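Local structure of inorganic pyrophosphatase (Neisseria gonorrhoeae, 5TEA) at residues B[31-36]-B[89-94]; B[61-66]-B[82-87]. The protein probably catalyses, as a homohexamer and with magnesium as cofactor, the hydrolysis of inorganic pyrophosphate to two phosphate ions. All coordinates share one frame; numbering follows the deposited sequence. Where two conformers were deposited one is given.

Contact 1 of 2, residues B[31-36]-B[89-94]; sequences EIPAGS and LATGVF
Glu31 passes Thr91 with 4.7 Å between their CA atoms and Pro33 passes Leu89 at 5.1 Å between theirs, so the end of strand 25-32 runs antiparallel to the loop that precedes strand 94-107. No backbone hydrogen bond joins the two; a threonine side chain supplies the link instead. Thr91 OG1 donates to Glu31 O at 2.6 Å, from above the carbonyl plane by 44°. The hydroxyl stands beside its own backbone N, anti to the carbonyl carbon (chi1 -62°), while the methyl CG2 lies 3.4 Å from the same Glu31 O, so both branches of Thr91 meet one oxygen. Pro33 fills the neighbouring position with its ring: CB sits 3.2 Å from Leu89 O, and at the other end CD lies 3.7 Å from Thr91 OG1. Proline suits a place where the strand has ended, since it brings no N-H that would need an acceptor. The CB of Glu31 points away from the loop, and OE1 accepts from Trp42 N. Glu31 and Ile32 together occupy the place opposite Tyr65, a classic bulge. Each segment holds a type II turn, Pro33 to Ser36 and Ala90 to Val93, with Gly35 and Gly92 at the third position, where the positive phi suits glycine. One hydroxyl bond thus takes the place of backbone pairing, satisfying Glu31 O at the strand's end while Pro33 packs against Leu89 O, and Asn30 ND2 adds a second tie through Ala90 O.

Contact 2 of 2, residues B[61-66]-B[82-87]; sequences KPTNYG and LLVTEQ
The carboxamide of Asn64 has Thr85 OG1 at its edge, in the amide plane to within 4°, and Leu83 O tilted somewhat out of that plane; the Tyr65 ring is met obliquely by Leu82 CD2, 3.7 Å from CD1. The two N-H groups of ND2 go to different acceptors, Thr85 OG1 at 2.8 Å and Leu83 O at 3.0 Å. CG stands anti to the carbonyl carbon (chi1 -53°), and the side chain crosses that of Thr85 at about a right angle. OD1 is taken by Ala34 N and Leu89 N. Asparagine suits the place because its short amide offers donors and an acceptor at once. Thr85 OG1 passes the chain on, donating to Gln87 O at 2.6 Å.

Asn64 and Leu83 form an antiparallel hydrogen-bonded pair, and Tyr65 and Leu82 the adjoining non-hydrogen-bonded pair. Leu83 N binds Asn64 O almost straight (162°), whereas the return bond from Asn64 N to Leu83 O is weak. Thr63 OG1 also donates to Asn64 O, at 2.8 Å, from the opposite face of the carbonyl plane to Leu83 N; its methyl CG2 lies 3.9 Å from Val84 CG2. Tyr65 and Leu82 share one face of the sheet, where Leu82 packs on Ile143 and Phe147 of helix 137-149. Leucine gives Tyr65, a predicted substrate-binding residue whose side chain lies about 6 Å from a bound calcium ion, an apolar flank. Bonds at both ND2 and OD1 fix the amide's rotation, while the two donors on Asn64 O join the strands and hold the Thr63 hydroxyl.

The centres of the two contacts lie 8 Å apart in one mixed sheet, where strand 64-67 has strand 25-32 on one side and strand 80-83 on the other. Along the chain the order is 31-36, 61-66, 82-87, 89-94, so both segments of contact 2 fall between those of contact 1 in sequence. Backbone pairs join them directly: Glu31 N lies 2.8 Å from Tyr65 O, and Gly35 N lies 2.8 Å from Lys61 O, both probable hydrogen bonds. Asn64 is the residue they share. Together they tie the strand bearing Tyr65, near the metal site, to a loop whose Leu89 packs on His38 of the second subunit.

Contact 1 of 2, residues B[31-36]-B[89-94]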
# COMPACT_ATOMS: atom_id res chain seq x y z
N GLU B 31 -0.71 19.67 -2.99
CA GLU B 31 0.44 19.61 -2.08
C GLU B 31 0.52 18.33 -1.27
O GLU B 31 1.61 17.81 -1.05
CB GLU B 31 0.42 20.80 -1.11
CG GLU B 31 0.52 22.16 -1.77
CD GLU B 31 -0.02 23.27 -0.89
OE1 GLU B 31 0.76 24.18 -0.54
OE2 GLU B 31 -1.22 23.24 -0.56
N ILE B 32 -0.61 17.82 -0.77
CA ILE B 32 -0.61 16.71 0.18
C ILE B 32 -1.55 15.62 -0.32
O ILE B 32 -2.74 15.88 -0.51
CB ILE B 32 -1.07 17.15 1.59
CG1 ILE B 32 -0.20 18.29 2.13
CG2 ILE B 32 -0.98 15.94 2.54
CD1 ILE B 32 -0.74 18.88 3.48
N PRO B 33 -1.08 14.39 -0.50
CA PRO B 33 -2.01 13.28 -0.79
C PRO B 33 -2.95 13.02 0.37
O PRO B 33 -2.56 13.06 1.54
CB PRO B 33 -1.07 12.09 -1.00
CG PRO B 33 0.32 12.69 -1.20
CD PRO B 33 0.31 13.93 -0.38
N ALA B 34 -4.21 12.72 0.03
CA ALA B 34 -5.14 12.23 1.04
C ALA B 34 -4.53 11.05 1.78
O ALA B 34 -3.87 10.21 1.17
CB ALA B 34 -6.44 11.78 0.38
N GLY B 35 -4.76 10.99 3.09
CA GLY B 35 -4.22 9.94 3.91
C GLY B 35 -2.81 10.16 4.42
O GLY B 35 -2.30 9.32 5.17
N SER B 36 -2.15 11.25 4.03
CA SER B 36 -0.80 11.54 4.50
C SER B 36 -0.83 12.39 5.77
O SER B 36 -1.66 13.28 5.91
CB SER B 36 -0.01 12.27 3.40
OG SER B 36 1.27 12.66 3.86
N LEU B 89 -3.91 11.73 -4.71
CA LEU B 89 -3.10 12.39 -5.72
C LEU B 89 -1.71 12.72 -5.18
O LEU B 89 -1.56 13.11 -4.02
CB LEU B 89 -3.83 13.66 -6.17
CG LEU B 89 -3.47 14.29 -7.50
CD1 LEU B 89 -3.61 13.27 -8.61
CD2 LEU B 89 -4.34 15.53 -7.77
N ALA B 90 -0.69 12.59 -6.03
CA ALA B 90 0.68 12.88 -5.61
C ALA B 90 0.95 14.38 -5.47
O ALA B 90 0.36 15.21 -6.17
CB ALA B 90 1.68 12.28 -6.59
N THR B 91 1.88 14.71 -4.59
CA THR B 91 2.38 16.09 -4.47
C THR B 91 2.95 16.57 -5.80
O THR B 91 3.73 15.86 -6.44
CB THR B 91 3.48 16.17 -3.40
OG1 THR B 91 2.96 15.81 -2.11
CG2 THR B 91 4.11 17.58 -3.35
N GLY B 92 2.58 17.78 -6.20
CA GLY B 92 3.28 18.45 -7.28
C GLY B 92 2.56 18.46 -8.61
O GLY B 92 3.01 19.17 -9.52
N VAL B 93 1.49 17.72 -8.77
CA VAL B 93 0.74 17.78 -10.02
C VAL B 93 -0.34 18.84 -9.90
O VAL B 93 -0.87 19.11 -8.82
CB VAL B 93 0.12 16.41 -10.40
CG1 VAL B 93 1.19 15.32 -10.45
CG2 VAL B 93 -1.00 16.04 -9.44
N PHE B 94 -0.64 19.49 -11.02
CA PHE B 94 -1.74 20.45 -11.06
C PHE B 94 -2.84 19.90 -11.96
O PHE B 94 -2.61 19.00 -12.77
CB PHE B 94 -1.28 21.83 -11.53
CG PHE B 94 -1.11 21.94 -13.03
CD1 PHE B 94 0.08 21.57 -13.64
CD2 PHE B 94 -2.14 22.42 -13.82
CE1 PHE B 94 0.24 21.67 -15.01
CE2 PHE B 94 -1.98 22.51 -15.21
CZ PHE B 94 -0.79 22.15 -15.79

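Contact 2 of 2, residues B[61-66]-B[82-87]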
# COMPACT_ATOMS: atom_id res chain seq x y z
N LYS B 61 -4.56 13.73 6.52
CA LYS B 61 -5.50 14.56 5.76
C LYS B 61 -6.64 13.70 5.22
O LYS B 61 -6.38 12.66 4.60
CB LYS B 61 -4.80 15.27 4.60
CG LYS B 61 -3.86 16.39 5.02
CD LYS B 61 -4.61 17.49 5.77
CE LYS B 61 -3.79 18.03 6.95
NZ LYS B 61 -4.60 18.88 7.88
N PRO B 62 -7.90 14.10 5.41
CA PRO B 62 -9.01 13.28 4.91
C PRO B 62 -9.26 13.44 3.42
O PRO B 62 -9.94 12.58 2.83
CB PRO B 62 -10.22 13.79 5.72
CG PRO B 62 -9.87 15.23 6.03
CD PRO B 62 -8.37 15.24 6.23
N THR B 63 -8.77 14.51 2.79
CA THR B 63 -8.83 14.71 1.35
C THR B 63 -7.45 15.11 0.87
O THR B 63 -6.57 15.39 1.68
CB THR B 63 -9.81 15.83 0.95
OG1 THR B 63 -9.23 17.09 1.30
CG2 THR B 63 -11.14 15.66 1.70
N ASN B 64 -7.25 15.16 -0.44
CA ASN B 64 -6.04 15.80 -0.93
C ASN B 64 -6.10 17.28 -0.55
O ASN B 64 -7.18 17.85 -0.37
CB ASN B 64 -5.90 15.64 -2.44
CG ASN B 64 -5.99 14.20 -2.87
OD1 ASN B 64 -5.04 13.41 -2.70
ND2 ASN B 64 -7.13 13.83 -3.46
N TYR B 65 -4.92 17.89 -0.41
CA TYR B 65 -4.83 19.27 0.04
C TYR B 65 -3.98 20.06 -0.94
O TYR B 65 -2.85 19.66 -1.25
CB TYR B 65 -4.21 19.33 1.44
CG TYR B 65 -4.41 20.62 2.20
CD1 TYR B 65 -5.53 20.82 3.00
CD2 TYR B 65 -3.44 21.63 2.15
CE1 TYR B 65 -5.69 21.99 3.71
CE2 TYR B 65 -3.61 22.80 2.87
CZ TYR B 65 -4.73 22.97 3.64
OH TYR B 65 -4.91 24.13 4.37
N GLY B 66 -4.51 21.17 -1.45
CA GLY B 66 -3.74 21.96 -2.40
C GLY B 66 -4.00 23.45 -2.33
O GLY B 66 -4.54 23.94 -1.33
N LEU B 82 -9.45 21.71 -0.70
CA LEU B 82 -9.75 20.32 -0.37
C LEU B 82 -10.20 19.65 -1.66
O LEU B 82 -11.29 19.93 -2.16
CB LEU B 82 -10.83 20.25 0.71
CG LEU B 82 -10.54 21.11 1.96
CD1 LEU B 82 -11.63 20.93 3.01
CD2 LEU B 82 -9.17 20.76 2.56
N LEU B 83 -9.36 18.77 -2.21
CA LEU B 83 -9.63 18.10 -3.47
C LEU B 83 -9.99 16.65 -3.18
O LEU B 83 -9.15 15.89 -2.68
CB LEU B 83 -8.42 18.18 -4.40
CG LEU B 83 -8.58 17.45 -5.75
CD1 LEU B 83 -9.51 18.26 -6.66
CD2 LEU B 83 -7.22 17.22 -6.39
N VAL B 84 -11.22 16.27 -3.49
CA VAL B 84 -11.76 14.96 -3.14
C VAL B 84 -11.59 14.02 -4.33
O VAL B 84 -12.06 14.30 -5.43
CB VAL B 84 -13.23 15.07 -2.72
CG1 VAL B 84 -13.84 13.68 -2.46
CG2 VAL B 84 -13.36 15.99 -1.49
N THR B 85 -10.91 12.90 -4.10
CA THR B 85 -10.75 11.85 -5.10
C THR B 85 -10.92 10.50 -4.40
O THR B 85 -10.80 10.40 -3.18
CB THR B 85 -9.37 11.86 -5.78
OG1 THR B 85 -8.35 11.67 -4.80
CG2 THR B 85 -9.10 13.15 -6.56
N GLU B 86 -11.15 9.46 -5.20
CA GLU B 86 -11.20 8.11 -4.64
C GLU B 86 -9.82 7.62 -4.23
O GLU B 86 -9.66 6.97 -3.19
CB GLU B 86 -11.86 7.15 -5.63
CG GLU B 86 -13.40 7.20 -5.67
CD GLU B 86 -14.00 8.21 -6.67
OE1 GLU B 86 -13.50 8.33 -7.82
OE2 GLU B 86 -14.99 8.88 -6.29
N GLN B 87 -8.80 7.90 -5.05
CA GLN B 87 -7.44 7.49 -4.76
C GLN B 87 -6.53 8.72 -4.60
O GLN B 87 -6.70 9.70 -5.32
CB GLN B 87 -6.91 6.57 -5.87
CG GLN B 87 -7.64 5.21 -5.95
CD GLN B 87 -8.87 5.20 -6.85
OE1 GLN B 87 -9.01 6.02 -7.76
NE2 GLN B 87 -9.78 4.25 -6.61